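Local coordinates for 389aa long hypothetical nucleolar protein (Pyrococcus horikoshii, PDB 5ZVE) that transfers a methyl group from S-adenosyl-L-methionine to carbon 5 of cytosine 72 in several tRNAs, at residues P6-E11 with R289-I294; I45-L50 with E69-V74; P89-N94 with L113-N118; K340-E345 with A377-V382. All blocks are in the same frame, centred on the assembly; numbering follows the deposited sequence.

Interaction 1: residues P6-E11 with R289-I294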
loop_
_atom_site.group_PDB
_atom_site.type_symbol
_atom_site.label_atom_id
_atom_site.label_comp_id
_atom_site.label_asym_id
_atom_site.label_seq_id
_atom_site.Cartn_x
_atom_site.Cartn_y
_atom_site.Cartn_z
ATOM N N PRO A 6 -10.800 -12.932 11.599
ATOM C CA PRO A 6 -10.850 -14.038 12.560
ATOM C C PRO A 6 -11.172 -13.511 13.953
ATOM O O PRO A 6 -10.853 -12.361 14.250
ATOM C CB PRO A 6 -9.443 -14.641 12.493
ATOM C CG PRO A 6 -8.591 -13.582 11.885
ATOM C CD PRO A 6 -9.477 -12.803 10.969
ATOM N N LYS A 7 -11.800 -14.338 14.782
ATOM C CA LYS A 7 -12.358 -13.888 16.051
ATOM C C LYS A 7 -11.313 -13.318 17.007
ATOM O O LYS A 7 -11.548 -12.283 17.631
ATOM C CB LYS A 7 -13.099 -15.039 16.737
ATOM C CG LYS A 7 -13.785 -14.646 18.036
ATOM C CD LYS A 7 -15.149 -14.055 17.749
ATOM C CE LYS A 7 -15.717 -13.297 18.932
ATOM N NZ LYS A 7 -15.956 -14.181 20.102
ATOM N N GLU A 8 -10.166 -13.980 17.124
ATOM C CA GLU A 8 -9.152 -13.530 18.074
ATOM C C GLU A 8 -8.571 -12.174 17.680
ATOM O O GLU A 8 -8.232 -11.372 18.544
ATOM C CB GLU A 8 -8.029 -14.560 18.226
ATOM C CG GLU A 8 -7.316 -14.948 16.951
ATOM C CD GLU A 8 -6.002 -15.656 17.234
ATOM O OE1 GLU A 8 -5.315 -16.061 16.272
ATOM O OE2 GLU A 8 -5.651 -15.801 18.425
ATOM N N LEU A 9 -8.452 -11.922 16.380
ATOM C CA LEU A 9 -8.018 -10.613 15.905
ATOM C C LEU A 9 -9.070 -9.554 16.222
ATOM O O LEU A 9 -8.738 -8.424 16.591
ATOM C CB LEU A 9 -7.724 -10.638 14.405
ATOM C CG LEU A 9 -7.267 -9.301 13.816
ATOM C CD1 LEU A 9 -5.944 -8.873 14.424
ATOM C CD2 LEU A 9 -7.160 -9.377 12.305
ATOM N N ARG A 10 -10.339 -9.912 16.051
ATOM C CA ARG A 10 -11.437 -9.005 16.372
ATOM C C ARG A 10 -11.388 -8.605 17.841
ATOM O O ARG A 10 -11.534 -7.430 18.174
ATOM C CB ARG A 10 -12.790 -9.632 16.031
ATOM C CG ARG A 10 -12.932 -9.970 14.561
ATOM C CD ARG A 10 -14.376 -9.918 14.098
ATOM N NE ARG A 10 -15.269 -10.780 14.864
ATOM C CZ ARG A 10 -15.585 -12.025 14.517
ATOM N NH1 ARG A 10 -16.422 -12.727 15.265
ATOM N NH2 ARG A 10 -15.069 -12.568 13.421
ATOM N N GLU A 11 -11.187 -9.593 18.711
ATOM C CA GLU A 11 -11.019 -9.337 20.139
ATOM C C GLU A 11 -9.793 -8.468 20.391
ATOM O O GLU A 11 -9.804 -7.602 21.261
ATOM C CB GLU A 11 -10.896 -10.654 20.920
ATOM C CG GLU A 11 -12.107 -11.574 20.815
ATOM C CD GLU A 11 -13.365 -10.958 21.399
ATOM O OE1 GLU A 11 -13.250 -10.025 22.223
ATOM O OE2 GLU A 11 -14.472 -11.404 21.035
ATOM N N ARG A 289 -4.154 -13.182 8.272
ATOM C CA ARG A 289 -3.144 -13.116 9.321
ATOM C C ARG A 289 -3.783 -12.845 10.672
ATOM O O ARG A 289 -4.806 -12.165 10.761
ATOM C CB ARG A 289 -2.091 -12.052 8.998
ATOM C CG ARG A 289 -1.024 -12.551 8.033
ATOM C CD ARG A 289 -0.203 -11.419 7.470
ATOM N NE ARG A 289 0.651 -11.859 6.370
ATOM C CZ ARG A 289 1.341 -11.033 5.586
ATOM N NH1 ARG A 289 1.272 -9.721 5.771
ATOM N NH2 ARG A 289 2.093 -11.519 4.607
ATOM N N THR A 290 -3.182 -13.397 11.721
ATOM C CA THR A 290 -3.744 -13.302 13.060
ATOM C C THR A 290 -2.656 -13.102 14.122
ATOM O O THR A 290 -1.532 -12.706 13.803
ATOM C CB THR A 290 -4.594 -14.547 13.392
ATOM O OG1 THR A 290 -5.215 -14.372 14.671
ATOM C CG2 THR A 290 -3.742 -15.822 13.386
ATOM N N LEU A 291 -3.004 -13.361 15.379
ATOM C CA LEU A 291 -2.156 -12.991 16.512
ATOM C C LEU A 291 -0.761 -13.596 16.455
ATOM O O LEU A 291 0.227 -12.898 16.672
ATOM C CB LEU A 291 -2.829 -13.379 17.832
ATOM C CG LEU A 291 -3.668 -12.294 18.522
ATOM C CD1 LEU A 291 -4.644 -11.635 17.561
ATOM C CD2 LEU A 291 -4.401 -12.852 19.736
ATOM N N LYS A 292 -0.680 -14.891 16.171
ATOM C CA LYS A 292 0.611 -15.560 16.030
ATOM C C LYS A 292 1.519 -14.842 15.025
ATOM O O LYS A 292 2.737 -14.801 15.199
ATOM C CB LYS A 292 0.410 -17.022 15.620
ATOM C CG LYS A 292 -0.574 -17.208 14.473
ATOM C CD LYS A 292 -0.508 -18.618 13.908
ATOM C CE LYS A 292 -1.334 -18.743 12.642
ATOM N NZ LYS A 292 -1.050 -20.012 11.918
ATOM N N HIS A 293 0.918 -14.271 13.983
ATOM C CA HIS A 293 1.672 -13.541 12.965
ATOM C C HIS A 293 2.185 -12.194 13.464
ATOM O O HIS A 293 3.251 -11.741 13.056
ATOM C CB HIS A 293 0.817 -13.320 11.717
ATOM C CG HIS A 293 0.403 -14.583 11.034
ATOM N ND1 HIS A 293 -0.904 -15.016 10.999
ATOM C CD2 HIS A 293 1.125 -15.509 10.357
ATOM C CE1 HIS A 293 -0.971 -16.152 10.328
ATOM N NE2 HIS A 293 0.245 -16.472 9.927
ATOM N N ILE A 294 1.423 -11.557 14.343
ATOM C CA ILE A 294 1.804 -10.261 14.882
ATOM C C ILE A 294 3.066 -10.377 15.720
ATOM O O ILE A 294 4.020 -9.620 15.534
ATOM C CB ILE A 294 0.671 -9.655 15.732
ATOM C CG1 ILE A 294 -0.535 -9.328 14.846
ATOM C CG2 ILE A 294 1.151 -8.402 16.440
ATOM C CD1 ILE A 294 -1.744 -8.832 15.612
#
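Thr290, the residue that meets Glu8 across this contact, gives its backbone N-H to His293, N to ND1 at 2.9 Å. The bond is nearly straight (167° at the hydrogen) and comes in at the edge of the imidazole, close to the ring plane. Arg289 CG lies over one ring face and Lys292 CG over the opposite one, each offset toward the rim, which together with the bond limits the ring's rotation. Thr290 is the N-cap of helix 291-310 and its OG1 makes no capping bond; it meets Glu8 instead. Its distance to Glu8 OE1 is modelled as 2.3 Å, too short to trust in detail, but the two side chains clearly meet, crossing at about a right angle. Glu8 gets there with CG between its backbone N and carbonyl carbon (chi1 57°) and the rest of the chain extended. Its other oxygen, OE2, rests 3.5 Å from Leu291 CD2. Beside this polar meeting the packing is apolar. Leu291 CD1 approaches Leu9 CA at 3.9 Å, and Leu9 CD1 reaches Ile294 CD1 at 4.4 Å. Pro6, the N-cap of helix 7-17, brings CG to 4.2 Å from Arg289 O. Arg289 itself turns away, its NH1 bonded to Thr277 O. Two helix starts thus meet here, one from the ferredoxin-like N-terminal region and one from the Rossmann-type methyltransferase domain, close to what is probably the active site: the Arg289 side chain lies about 7 Å from that of Cys323, the predicted nucleophile.

Interaction 2: residues I45-L50 with E69-V74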
loop_
_atom_site.group_PDB
_atom_site.type_symbol
_atom_site.label_atom_id
_atom_site.label_comp_id
_atom_site.label_asym_id
_atom_site.label_seq_id
_atom_site.Cartn_x
_atom_site.Cartn_y
_atom_site.Cartn_z
ATOM N N ILE A 45 7.546 15.740 -14.752
ATOM C CA ILE A 45 6.400 16.595 -15.014
ATOM C C ILE A 45 5.999 17.326 -13.740
ATOM O O ILE A 45 6.301 16.869 -12.639
ATOM C CB ILE A 45 5.206 15.759 -15.566
ATOM C CG1 ILE A 45 4.136 16.653 -16.200
ATOM C CG2 ILE A 45 4.618 14.854 -14.481
ATOM C CD1 ILE A 45 3.058 15.882 -16.937
ATOM N N SER A 46 5.332 18.465 -13.890
ATOM C CA SER A 46 4.808 19.197 -12.746
ATOM C C SER A 46 3.404 18.700 -12.449
ATOM O O SER A 46 2.791 18.037 -13.279
ATOM C CB SER A 46 4.788 20.700 -13.016
ATOM O OG SER A 46 3.723 21.034 -13.893
ATOM N N ARG A 47 2.897 19.024 -11.265
ATOM C CA ARG A 47 1.562 18.601 -10.860
ATOM C C ARG A 47 0.461 19.110 -11.809
ATOM O O ARG A 47 -0.392 18.343 -12.259
ATOM C CB ARG A 47 1.287 19.077 -9.434
ATOM C CG ARG A 47 0.036 18.509 -8.796
ATOM C CD ARG A 47 -0.419 19.432 -7.685
ATOM N NE ARG A 47 -0.691 18.747 -6.430
ATOM C CZ ARG A 47 -0.893 19.377 -5.278
ATOM N NH1 ARG A 47 -0.854 20.704 -5.231
ATOM N NH2 ARG A 47 -1.135 18.685 -4.173
ATOM N N GLU A 48 0.476 20.401 -12.115
ATOM C CA GLU A 48 -0.607 20.977 -12.905
ATOM C C GLU A 48 -0.602 20.447 -14.333
ATOM O O GLU A 48 -1.657 20.189 -14.906
ATOM C CB GLU A 48 -0.527 22.502 -12.902
ATOM C CG GLU A 48 -0.618 23.097 -11.507
ATOM C CD GLU A 48 -1.804 22.561 -10.722
ATOM O OE1 GLU A 48 -2.941 22.661 -11.218
ATOM O OE2 GLU A 48 -1.600 22.021 -9.613
ATOM N N LYS A 49 0.587 20.277 -14.898
ATOM C CA LYS A 49 0.726 19.690 -16.224
ATOM C C LYS A 49 0.131 18.286 -16.285
ATOM O O LYS A 49 -0.587 17.954 -17.231
ATOM C CB LYS A 49 2.196 19.662 -16.641
ATOM C CG LYS A 49 2.773 21.040 -16.948
ATOM C CD LYS A 49 2.496 21.465 -18.380
ATOM C CE LYS A 49 3.523 20.862 -19.333
ATOM N NZ LYS A 49 3.503 21.494 -20.686
ATOM N N LEU A 50 0.441 17.461 -15.282
ATOM C CA LEU A 50 -0.086 16.100 -15.216
ATOM C C LEU A 50 -1.609 16.097 -15.136
ATOM O O LEU A 50 -2.270 15.318 -15.814
ATOM C CB LEU A 50 0.502 15.346 -14.021
ATOM C CG LEU A 50 -0.065 13.940 -13.806
ATOM C CD1 LEU A 50 0.048 13.112 -15.081
ATOM C CD2 LEU A 50 0.624 13.234 -12.635
ATOM N N GLU A 69 3.037 17.159 -4.273
ATOM C CA GLU A 69 3.164 16.106 -5.273
ATOM C C GLU A 69 1.995 15.123 -5.212
ATOM O O GLU A 69 2.011 14.089 -5.883
ATOM C CB GLU A 69 4.492 15.356 -5.110
ATOM C CG GLU A 69 4.638 14.577 -3.804
ATOM C CD GLU A 69 5.207 15.419 -2.678
ATOM O OE1 GLU A 69 4.605 16.463 -2.343
ATOM O OE2 GLU A 69 6.259 15.032 -2.127
ATOM N N GLY A 70 0.977 15.437 -4.416
ATOM C CA GLY A 70 -0.145 14.529 -4.246
ATOM C C GLY A 70 -1.383 14.830 -5.082
ATOM O O GLY A 70 -1.870 15.958 -5.103
ATOM N N LEU A 71 -1.902 13.806 -5.754
ATOM C CA LEU A 71 -3.188 13.889 -6.442
ATOM C C LEU A 71 -4.020 12.695 -6.039
ATOM O O LEU A 71 -3.480 11.608 -5.850
ATOM C CB LEU A 71 -3.025 13.912 -7.963
ATOM C CG LEU A 71 -2.518 15.187 -8.637
ATOM C CD1 LEU A 71 -2.270 14.934 -10.106
ATOM C CD2 LEU A 71 -3.506 16.309 -8.450
ATOM N N TYR A 72 -5.330 12.875 -5.914
ATOM C CA TYR A 72 -6.170 11.738 -5.580
ATOM C C TYR A 72 -7.466 11.717 -6.378
ATOM O O TYR A 72 -7.932 12.744 -6.876
ATOM C CB TYR A 72 -6.462 11.707 -4.070
ATOM C CG TYR A 72 -7.356 12.816 -3.566
ATOM C CD1 TYR A 72 -8.738 12.668 -3.563
ATOM C CD2 TYR A 72 -6.819 14.007 -3.081
ATOM C CE1 TYR A 72 -9.562 13.676 -3.103
ATOM C CE2 TYR A 72 -7.639 15.023 -2.620
ATOM C CZ TYR A 72 -9.010 14.851 -2.636
ATOM O OH TYR A 72 -9.842 15.849 -2.183
ATOM N N PHE A 73 -8.029 10.523 -6.508
ATOM C CA PHE A 73 -9.292 10.338 -7.196
ATOM C C PHE A 73 -10.333 9.873 -6.198
ATOM O O PHE A 73 -10.041 9.065 -5.315
ATOM C CB PHE A 73 -9.156 9.327 -8.336
ATOM C CG PHE A 73 -8.073 9.664 -9.321
ATOM C CD1 PHE A 73 -6.758 9.301 -9.083
ATOM C CD2 PHE A 73 -8.373 10.355 -10.487
ATOM C CE1 PHE A 73 -5.763 9.615 -9.990
ATOM C CE2 PHE A 73 -7.385 10.671 -11.397
ATOM C CZ PHE A 73 -6.076 10.303 -11.148
ATOM N N VAL A 74 -11.540 10.406 -6.315
ATOM C CA VAL A 74 -12.596 10.029 -5.395
ATOM C C VAL A 74 -13.178 8.689 -5.834
ATOM O O VAL A 74 -13.469 8.474 -7.014
ATOM C CB VAL A 74 -13.700 11.100 -5.322
ATOM C CG1 VAL A 74 -14.813 10.647 -4.394
ATOM C CG2 VAL A 74 -13.119 12.424 -4.834
#
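Arg47 has CG anti to its backbone N (chi1 -170°), and a bend further on at chi3 (-131°) brings NE toward the start of strand 70-74. There the Gly70 oxygen lies at the edge of the guanidinium, near the plane of that group. NH2 gives the sound bond, 3.0 Å to Gly70 O, with 149° at the hydrogen; it lies in the carbonyl plane, on a lone pair. NE adds a weak second bond to the same Gly70 O at 3.3 Å. NH2 also bonds Ser64 O, so the group is tied to two neighbouring chain segments, while Glu69 N sits over one of its faces. The aliphatic part works too: Arg47 CG lies 4.2 Å from Leu71 CD2, and Leu50 CD2 is 4.2 Å from Leu71 CD1. The Glu69 side chain starts away from the helix, and its carboxylate is bound by Arg191 and His214. Helix 47-56 lies against one face of the antiparallel sheet, with Leu71 also touching Ile51 on the helix and Ile38 and Val40 on strand 35-40. The helix links strands 35-40 and 62-63, which flank strand 70-74, a split beta-alpha-beta unit as in ferredoxin-like folds.

Interaction 3: residues P89-N94 with L113-N118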
loop_
_atom_site.group_PDB
_atom_site.type_symbol
_atom_site.label_atom_id
_atom_site.label_comp_id
_atom_site.label_asym_id
_atom_site.label_seq_id
_atom_site.Cartn_x
_atom_site.Cartn_y
_atom_site.Cartn_z
ATOM N N PRO A 89 -26.925 -15.902 -12.949
ATOM C CA PRO A 89 -25.972 -17.010 -12.856
ATOM C C PRO A 89 -24.641 -16.535 -12.262
ATOM O O PRO A 89 -24.259 -15.383 -12.457
ATOM C CB PRO A 89 -25.805 -17.459 -14.310
ATOM C CG PRO A 89 -26.209 -16.285 -15.126
ATOM C CD PRO A 89 -27.281 -15.586 -14.341
ATOM N N VAL A 90 -23.941 -17.417 -11.559
ATOM C CA VAL A 90 -22.753 -17.018 -10.816
ATOM C C VAL A 90 -21.465 -17.328 -11.577
ATOM O O VAL A 90 -21.289 -18.430 -12.099
ATOM C CB VAL A 90 -22.706 -17.714 -9.433
ATOM C CG1 VAL A 90 -21.342 -17.539 -8.765
ATOM C CG2 VAL A 90 -23.828 -17.201 -8.538
ATOM N N VAL A 91 -20.579 -16.335 -11.651
ATOM C CA VAL A 91 -19.189 -16.577 -12.017
ATOM C C VAL A 91 -18.332 -16.456 -10.761
ATOM O O VAL A 91 -18.409 -15.461 -10.042
ATOM C CB VAL A 91 -18.672 -15.591 -13.084
ATOM C CG1 VAL A 91 -17.207 -15.870 -13.385
ATOM C CG2 VAL A 91 -19.498 -15.688 -14.353
ATOM N N VAL A 92 -17.531 -17.479 -10.487
ATOM C CA VAL A 92 -16.642 -17.451 -9.335
ATOM C C VAL A 92 -15.242 -17.044 -9.773
ATOM O O VAL A 92 -14.603 -17.739 -10.562
ATOM C CB VAL A 92 -16.585 -18.812 -8.622
ATOM C CG1 VAL A 92 -15.788 -18.694 -7.329
ATOM C CG2 VAL A 92 -17.988 -19.325 -8.338
ATOM N N ALA A 93 -14.776 -15.906 -9.264
ATOM C CA ALA A 93 -13.431 -15.425 -9.548
ATOM C C ALA A 93 -12.495 -15.907 -8.457
ATOM O O ALA A 93 -12.906 -16.038 -7.308
ATOM C CB ALA A 93 -13.409 -13.902 -9.642
ATOM N N ASN A 94 -11.245 -16.188 -8.804
ATOM C CA ASN A 94 -10.282 -16.545 -7.775
ATOM C C ASN A 94 -9.978 -15.335 -6.895
ATOM O O ASN A 94 -10.355 -14.209 -7.224
ATOM C CB ASN A 94 -8.998 -17.139 -8.382
ATOM C CG ASN A 94 -8.170 -16.130 -9.174
ATOM O OD1 ASN A 94 -7.884 -15.022 -8.717
ATOM N ND2 ASN A 94 -7.758 -16.533 -10.370
ATOM N N LEU A 113 -12.435 -18.986 -11.686
ATOM C CA LEU A 113 -12.248 -20.250 -10.984
ATOM C C LEU A 113 -13.237 -21.302 -11.483
ATOM O O LEU A 113 -12.853 -22.417 -11.838
ATOM C CB LEU A 113 -12.405 -20.036 -9.474
ATOM C CG LEU A 113 -12.230 -21.225 -8.527
ATOM C CD1 LEU A 113 -10.795 -21.729 -8.563
ATOM C CD2 LEU A 113 -12.629 -20.834 -7.111
ATOM N N LYS A 114 -14.508 -20.925 -11.523
ATOM C CA LYS A 114 -15.573 -21.790 -12.018
ATOM C C LYS A 114 -16.819 -20.940 -12.236
ATOM O O LYS A 114 -16.858 -19.782 -11.817
ATOM C CB LYS A 114 -15.846 -22.933 -11.040
ATOM C CG LYS A 114 -16.212 -22.473 -9.638
ATOM C CD LYS A 114 -16.248 -23.634 -8.659
ATOM C CE LYS A 114 -16.650 -23.163 -7.277
ATOM N NZ LYS A 114 -16.577 -24.249 -6.258
ATOM N N ALA A 115 -17.828 -21.498 -12.896
ATOM C CA ALA A 115 -19.005 -20.715 -13.248
ATOM C C ALA A 115 -20.232 -21.577 -13.512
ATOM O O ALA A 115 -20.130 -22.795 -13.676
ATOM C CB ALA A 115 -18.707 -19.852 -14.464
ATOM N N ASP A 116 -21.389 -20.923 -13.542
ATOM C CA ASP A 116 -22.652 -21.565 -13.884
ATOM C C ASP A 116 -22.603 -21.993 -15.347
ATOM O O ASP A 116 -22.213 -21.213 -16.213
ATOM C CB ASP A 116 -23.820 -20.607 -13.617
ATOM C CG ASP A 116 -25.182 -21.258 -13.796
ATOM O OD1 ASP A 116 -25.466 -21.802 -14.885
ATOM O OD2 ASP A 116 -25.979 -21.223 -12.836
ATOM N N LYS A 117 -23.015 -23.229 -15.620
ATOM C CA LYS A 117 -22.863 -23.808 -16.951
ATOM C C LYS A 117 -23.836 -23.247 -17.990
ATOM O O LYS A 117 -23.636 -23.434 -19.189
ATOM C CB LYS A 117 -23.016 -25.333 -16.875
ATOM C CG LYS A 117 -22.201 -25.989 -15.766
ATOM C CD LYS A 117 -21.561 -27.273 -16.255
ATOM C CE LYS A 117 -20.524 -27.798 -15.269
ATOM N NZ LYS A 117 -21.107 -28.156 -13.943
ATOM N N ASN A 118 -24.874 -22.547 -17.541
ATOM C CA ASN A 118 -25.859 -21.976 -18.460
ATOM C C ASN A 118 -25.398 -20.674 -19.115
ATOM O O ASN A 118 -26.087 -20.124 -19.977
ATOM C CB ASN A 118 -27.181 -21.723 -17.732
ATOM C CG ASN A 118 -28.053 -22.959 -17.650
ATOM O OD1 ASN A 118 -27.895 -23.901 -18.427
ATOM N ND2 ASN A 118 -28.988 -22.958 -16.706
HETATM O O HOH W 1 -25.227 -19.518 -10.866
#
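Leu113 and Lys114 both sit opposite Val92, a classic beta bulge in an otherwise regular antiparallel pair. Val92 O takes the N-H of both: Leu113 N at 2.7 Å, and Lys114 N in a weak bond at 3.3 Å. The return bond runs from Val92 N to Lys114 O, again 2.7 Å. With two residues squeezed against one, Val92 gets a neighbour on either branch. Its CG1 lies 3.8 Å from Leu113 CD2, while its CG2 is 3.8 Å from Lys114 CG; all three side chains lie side by side and point the same way. Lys114 CG, between the backbone N and the carbonyl carbon (chi1 57°), is thereby set beside Val92, with the rest of the chain extended. This pair forms one edge of the PUA domain sheet: strand 112-115 is outermost, and strand 90-93 continues the sheet to strand 124-128, which runs parallel to it. On the other face Val91 and Ala115 form a non-hydrogen-bonded antiparallel pair and turn toward helix 144-147, where Met147 and Tyr144 touch them. Past the strand, Asp116 N bonds Val90 O at 2.9 Å, and the Asp116 side chain closes the end. Its OD1 takes Asn118 N at 2.8 Å in an Asx turn. OD2 accepts from a water, 2.7 Å away, that in turn accepts from Val90 N. An alanine at Asp116 would probably leave Asn118 N without its turn bond and the water without its acceptor, setting the loop freer to move. The CB of Asp116 also packs on Pro89 CB, carbon against carbon.

Interaction 4: residues K340-E345 with A377-V382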
loop_
_atom_site.group_PDB
_atom_site.type_symbol
_atom_site.label_atom_id
_atom_site.label_comp_id
_atom_site.label_asym_id
_atom_site.label_seq_id
_atom_site.Cartn_x
_atom_site.Cartn_y
_atom_site.Cartn_z
ATOM N N LYS A 340 17.362 1.418 22.859
ATOM C CA LYS A 340 18.627 1.255 22.138
ATOM C C LYS A 340 19.275 2.583 21.704
ATOM O O LYS A 340 20.019 2.622 20.724
ATOM C CB LYS A 340 18.438 0.351 20.909
ATOM C CG LYS A 340 18.417 -1.187 21.148
ATOM C CD LYS A 340 17.634 -1.656 22.374
ATOM C CE LYS A 340 18.009 -3.093 22.773
ATOM N NZ LYS A 340 19.249 -3.193 23.612
ATOM N N GLY A 341 19.000 3.664 22.429
ATOM C CA GLY A 341 19.680 4.926 22.180
ATOM C C GLY A 341 19.074 5.802 21.093
ATOM O O GLY A 341 19.749 6.682 20.555
ATOM N N MET A 342 17.815 5.551 20.750
ATOM C CA MET A 342 17.109 6.379 19.780
ATOM C C MET A 342 16.109 7.289 20.487
ATOM O O MET A 342 15.559 6.923 21.523
ATOM C CB MET A 342 16.389 5.507 18.754
ATOM C CG MET A 342 17.258 4.519 17.999
ATOM S SD MET A 342 18.441 5.327 16.910
ATOM C CE MET A 342 17.356 6.153 15.745
ATOM N N LYS A 343 15.869 8.468 19.916
ATOM C CA LYS A 343 14.963 9.449 20.507
ATOM C C LYS A 343 13.873 9.899 19.529
ATOM O O LYS A 343 14.152 10.176 18.362
ATOM C CB LYS A 343 15.760 10.660 20.998
ATOM C CG LYS A 343 14.928 11.747 21.658
ATOM C CD LYS A 343 15.814 12.892 22.136
ATOM C CE LYS A 343 14.996 14.045 22.702
ATOM N NZ LYS A 343 14.120 14.661 21.664
ATOM N N LEU A 344 12.636 9.978 20.013
ATOM C CA LEU A 344 11.520 10.432 19.189
ATOM C C LEU A 344 11.669 11.887 18.766
ATOM O O LEU A 344 12.057 12.741 19.561
ATOM C CB LEU A 344 10.199 10.253 19.936
ATOM C CG LEU A 344 9.535 8.878 19.939
ATOM C CD1 LEU A 344 8.458 8.852 20.996
ATOM C CD2 LEU A 344 8.934 8.588 18.589
ATOM N N GLU A 345 11.347 12.161 17.508
ATOM C CA GLU A 345 11.398 13.517 16.977
ATOM C C GLU A 345 10.097 13.879 16.274
ATOM O O GLU A 345 9.443 13.028 15.665
ATOM C CB GLU A 345 12.569 13.678 16.009
ATOM C CG GLU A 345 13.921 13.360 16.610
ATOM C CD GLU A 345 14.720 14.612 16.939
ATOM O OE1 GLU A 345 15.071 15.355 15.997
ATOM O OE2 GLU A 345 15.001 14.849 18.136
ATOM N N ALA A 377 7.060 6.349 12.460
ATOM C CA ALA A 377 7.885 6.837 13.556
ATOM C C ALA A 377 9.163 7.471 13.020
ATOM O O ALA A 377 9.812 6.914 12.136
ATOM C CB ALA A 377 8.217 5.701 14.523
ATOM N N LYS A 378 9.531 8.625 13.567
ATOM C CA LYS A 378 10.770 9.290 13.177
ATOM C C LYS A 378 11.696 9.427 14.368
ATOM O O LYS A 378 11.329 10.038 15.374
ATOM C CB LYS A 378 10.495 10.672 12.590
ATOM C CG LYS A 378 11.756 11.408 12.169
ATOM C CD LYS A 378 11.503 12.894 12.033
ATOM C CE LYS A 378 12.706 13.593 11.438
ATOM N NZ LYS A 378 12.520 15.065 11.400
ATOM N N LEU A 379 12.903 8.881 14.250
ATOM C CA LEU A 379 13.828 8.866 15.382
ATOM C C LEU A 379 15.207 9.436 15.084
ATOM O O LEU A 379 15.706 9.369 13.959
ATOM C CB LEU A 379 14.012 7.451 15.911
ATOM C CG LEU A 379 12.815 6.706 16.484
ATOM C CD1 LEU A 379 13.315 5.679 17.445
ATOM C CD2 LEU A 379 11.898 7.625 17.193
ATOM N N ARG A 380 15.819 9.969 16.134
ATOM C CA ARG A 380 17.166 10.505 16.087
ATOM C C ARG A 380 18.076 9.661 16.985
ATOM O O ARG A 380 17.751 9.417 18.151
ATOM C CB ARG A 380 17.147 11.972 16.525
ATOM C CG ARG A 380 18.480 12.583 16.904
ATOM C CD ARG A 380 19.406 12.697 15.710
ATOM N NE ARG A 380 18.792 13.280 14.513
ATOM C CZ ARG A 380 18.314 14.519 14.418
ATOM N NH1 ARG A 380 18.374 15.346 15.451
ATOM N NH2 ARG A 380 17.783 14.937 13.275
ATOM N N LYS A 381 19.197 9.199 16.436
ATOM C CA LYS A 381 20.152 8.395 17.197
ATOM C C LYS A 381 21.040 9.284 18.063
ATOM O O LYS A 381 21.968 9.918 17.560
ATOM C CB LYS A 381 21.018 7.548 16.264
ATOM C CG LYS A 381 22.063 6.717 16.988
ATOM C CD LYS A 381 22.818 5.805 16.037
ATOM C CE LYS A 381 23.806 4.927 16.792
ATOM N NZ LYS A 381 24.523 3.976 15.896
ATOM N N VAL A 382 20.757 9.331 19.363
ATOM C CA VAL A 382 21.490 10.224 20.254
ATOM C C VAL A 382 22.806 9.621 20.745
ATOM O O VAL A 382 23.734 10.355 21.089
ATOM C CB VAL A 382 20.636 10.618 21.475
ATOM C CG1 VAL A 382 19.432 11.439 21.033
ATOM C CG2 VAL A 382 20.197 9.382 22.243
HETATM O O HOH W 2 8.097 10.383 15.153
#
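The guanidinium of Arg380 has Glu345 OE1 over one face, 3.3 Å from NH1. The carboxylate and guanidinium planes are 51° apart and no N-H points at the oxygen, so this salt bridge works through charge alone. A bend at chi2 (-103°) brings Glu345 CD back over the arginine, and Glu345 CG packs on Arg380 CB at 3.5 Å. Lys343 NZ joins through a long salt bridge to Glu345 OE2, completing a small network. An alanine in place of Glu345 would probably leave Arg380 and Lys343 without their shared negative partner. Between the strands, Lys343 N bonds Arg380 O at 2.7 Å and Arg380 N bonds Lys343 O at 2.8 Å. These strands belong to the antiparallel end of the class I methyltransferase sheet: 374-381 runs antiparallel to 316-322 and carries 342-344 antiparallel on its other side, the directions of 342-344 and 377-381 being 136° apart. Met342, Leu344, Leu379 and Lys381 share the opposite face. Leu379 divides its methyls, CD1 3.3 Å from Met342 CB and CD2 3.4 Å from Leu344 CD2, both tight. Met342 bends across so that SD lies 3.5 Å from Lys381 CB. The amine of Lys381 leads off to Asp384 and the carbonyls of Ile309 and Leu312. At the far end, a water joins Lys378 N to Glu345 O.

Overall arrangement
The four contacts spread over three regions, and none touches another. Interaction 2 is the buried one, a helix laid on a sheet inside the ferredoxin-like part. Interaction 3 is a surface strand pair in the PUA domain, and interaction 4, partly buried, is a strand pair in the methyltransferase domain; their centres are about 53 Å apart. Both rest on backbone bonds, but interaction 3 adds a bulge and a water, interaction 4 a charge network over a tight apolar face. Interaction 1 alone joins two regions, bringing the chain's first helix against the catalytic domain by side chains, and its closed loop contains interactions 2 and 3.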